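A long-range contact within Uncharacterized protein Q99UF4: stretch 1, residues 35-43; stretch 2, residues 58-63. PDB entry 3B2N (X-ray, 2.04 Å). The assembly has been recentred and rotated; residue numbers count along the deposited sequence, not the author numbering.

Stretch 1 (35-43) TDNGLDAMK
Stretch 2 (58-63) EMPGMT

Two glycines let the start of a helix lie directly against a loop, backbone on backbone. Gly-38, first residue of the helix, and Gly-61, in the loop, each turn the place where a side chain would be toward the other stretch. An ideal CB on Gly-38 would stand 1.6 Å from Met-62 O, and one on Gly-61 would stand 2.3 Å from Asn-37 OD1; both are clashes. Gly-61 has a second reason to be glycine, since its phi/psi of 85/-70 carries a positive phi.

The register is correspondingly tight. CA atoms pair at 4.2 Å for Gly-38 with Met-62, 4.8 Å for Leu-39 with Gly-61 and 5.3 Å for Asn-37 with Pro-60. Asn-37 to Leu-39 and Pro-60 to Met-62 run in broadly the same direction, though the nearest CA pairs do not advance in step. Stretch 1 leaves an extended Thr-35 (-163/163), passes through Asp-36 (-106/9) and Asn-37 (-126/126), and is helical from Gly-38 (-69/-32) to the end of the stretch and beyond. Stretch 2 has no regular helix or strand: Met-59 (-137/155), Pro-60 (-70/162) and Met-62 (-146/137) are extended, with Gly-61 as the kink between them.

One hydrogen bond joins the stretches. Gly-38 N, at a helix start where amides lack partners from a preceding turn, donates to Pro-60 O at 3.0 Å with an angle of 152°. Pro-60 O also receives a weak bond from Met-62 N within its own loop, 3.0 Å long. Beside the main bond, Gly-38 CA makes a CA-H...O contact with Met-62 O at 3.1 Å, angle 156° at the hydrogen. The bare glycine thus offers both its amide and its alpha carbon to loop carbonyls.

The helix start is organised by Asn-37, the N-cap, with chi1 t and chi2 -66°. Asn-37 OD1 accepts from Asp-40 N at 3.0 Å and, weakly, from Leu-39 N at 2.8 Å. The CB of Asn-37 points sideways, but the end of the side chain comes nearer the loop, with CG 3.5 Å from Pro-60 O. Thr-35 (chi1 t) braces the approach: its OG1 accepts from Asn-37 N at 3.1 Å and donates to Asp-40 OD2 at 2.6 Å. Helical bonding then takes over, with Ala-41 N to Asn-37 O at 2.8 Å and Met-42 N to Gly-38 O at 3.0 Å.

Methionines dominate the side-chain packing, with Leu-39 as a partner. The CA-to-CB bond of Met-59 (m, t, m) points toward stretch 1, and Met-59 CE lies 3.7 Å from Gly-38 CA, using space that a side chain there would crowd. Met-62 (m, t, p) runs along the helix, its SD 4.1 Å from Leu-39 CD1 and 4.0 Å from Met-42 CB; Leu-39 is t, p and Met-42 t, p with chi3 at -113°. Pro-60, C-gamma endo, sets its CD 3.3 Å from Asp-36 O, a close van der Waals contact. The summed buried surface is 397 Å², and the rule is compact: glycine where backbones meet, methionine and leucine side chains around them.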

# COMPACT_ATOMS: atom_id res chain seq x y z
N THR A 35 6.26 -4.18 -6.56
CA THR A 35 7.26 -3.35 -7.28
C THR A 35 7.89 -2.37 -6.32
O THR A 35 7.35 -2.12 -5.25
CB THR A 35 6.63 -2.56 -8.51
OG1 THR A 35 7.60 -1.72 -9.10
CG2 THR A 35 5.47 -1.66 -8.05
N ASP A 36 9.02 -1.80 -6.70
CA ASP A 36 9.68 -0.78 -5.91
C ASP A 36 9.49 0.59 -6.53
O ASP A 36 10.07 1.57 -6.09
CB ASP A 36 11.16 -1.10 -5.72
CG ASP A 36 11.94 -1.11 -7.04
OD1 ASP A 36 13.18 -1.18 -6.97
OD2 ASP A 36 11.34 -1.05 -8.12
N ASN A 37 8.66 0.68 -7.54
CA ASN A 37 8.52 1.96 -8.29
C ASN A 37 7.07 2.41 -8.35
O ASN A 37 6.18 1.65 -8.78
CB ASN A 37 9.11 1.79 -9.70
CG ASN A 37 9.08 3.07 -10.50
OD1 ASN A 37 8.02 3.59 -10.85
ND2 ASN A 37 10.25 3.57 -10.84
N GLY A 38 6.81 3.65 -7.92
CA GLY A 38 5.41 4.11 -7.83
C GLY A 38 4.71 4.30 -9.18
O GLY A 38 3.49 4.13 -9.29
N LEU A 39 5.47 4.68 -10.21
CA LEU A 39 4.89 4.75 -11.55
C LEU A 39 4.49 3.36 -12.05
O LEU A 39 3.39 3.17 -12.63
CB LEU A 39 5.89 5.35 -12.52
CG LEU A 39 5.43 5.62 -13.94
CD1 LEU A 39 4.11 6.40 -14.02
CD2 LEU A 39 6.55 6.38 -14.68
N ASP A 40 5.40 2.42 -11.87
CA ASP A 40 5.13 1.00 -12.12
C ASP A 40 3.87 0.53 -11.39
O ASP A 40 2.96 -0.01 -12.02
CB ASP A 40 6.36 0.17 -11.70
CG ASP A 40 6.27 -1.27 -12.19
OD1 ASP A 40 5.58 -1.47 -13.20
OD2 ASP A 40 6.88 -2.19 -11.57
N ALA A 41 3.81 0.76 -10.07
CA ALA A 41 2.63 0.44 -9.26
C ALA A 41 1.34 1.03 -9.87
O ALA A 41 0.35 0.33 -10.00
CB ALA A 41 2.79 0.95 -7.81
N MET A 42 1.35 2.31 -10.24
CA MET A 42 0.15 2.96 -10.77
C MET A 42 -0.35 2.25 -12.02
O MET A 42 -1.54 2.04 -12.16
CB MET A 42 0.40 4.45 -11.04
CG MET A 42 -0.87 5.35 -11.27
SD MET A 42 -2.05 5.39 -9.88
CE MET A 42 -3.48 4.57 -10.60
N LYS A 43 0.58 1.84 -12.90
CA LYS A 43 0.24 1.09 -14.09
C LYS A 43 -0.31 -0.30 -13.74
O LYS A 43 -1.34 -0.70 -14.26
CB LYS A 43 1.43 0.98 -15.08
CG LYS A 43 2.07 2.30 -15.60
CD LYS A 43 1.12 3.51 -15.81
CE LYS A 43 0.03 3.32 -16.92
NZ LYS A 43 0.42 3.74 -18.33
N GLU A 58 8.27 7.04 0.01
CA GLU A 58 9.30 7.58 -0.83
C GLU A 58 9.82 6.51 -1.79
O GLU A 58 10.56 5.63 -1.38
CB GLU A 58 10.41 8.11 0.06
CG GLU A 58 11.48 8.91 -0.63
CD GLU A 58 12.33 9.57 0.43
OE1 GLU A 58 11.73 9.88 1.49
OE2 GLU A 58 13.56 9.74 0.21
N MET A 59 9.41 6.59 -3.06
CA MET A 59 9.75 5.58 -4.09
C MET A 59 10.09 6.35 -5.34
O MET A 59 9.67 7.53 -5.50
CB MET A 59 8.58 4.62 -4.41
CG MET A 59 8.09 3.67 -3.35
SD MET A 59 6.76 2.54 -3.93
CE MET A 59 5.34 3.59 -4.21
N PRO A 60 10.90 5.74 -6.23
CA PRO A 60 11.18 6.43 -7.50
C PRO A 60 9.92 6.44 -8.38
O PRO A 60 9.01 5.66 -8.12
CB PRO A 60 12.31 5.59 -8.13
CG PRO A 60 12.23 4.20 -7.43
CD PRO A 60 11.66 4.47 -6.06
N GLY A 61 9.85 7.32 -9.38
CA GLY A 61 8.72 7.34 -10.33
C GLY A 61 7.54 8.16 -9.80
O GLY A 61 7.26 9.24 -10.31
N MET A 62 6.87 7.63 -8.77
CA MET A 62 5.80 8.30 -8.04
C MET A 62 5.92 7.84 -6.60
O MET A 62 6.16 6.67 -6.35
CB MET A 62 4.41 7.87 -8.58
CG MET A 62 4.00 8.53 -9.96
SD MET A 62 2.42 7.88 -10.65
CE MET A 62 1.24 8.73 -9.61
N THR A 63 5.77 8.77 -5.64
CA THR A 63 5.73 8.43 -4.23
C THR A 63 4.40 7.77 -4.01
O THR A 63 3.48 7.88 -4.86
CB THR A 63 5.78 9.69 -3.33
OG1 THR A 63 4.58 10.45 -3.52
CG2 THR A 63 7.07 10.60 -3.67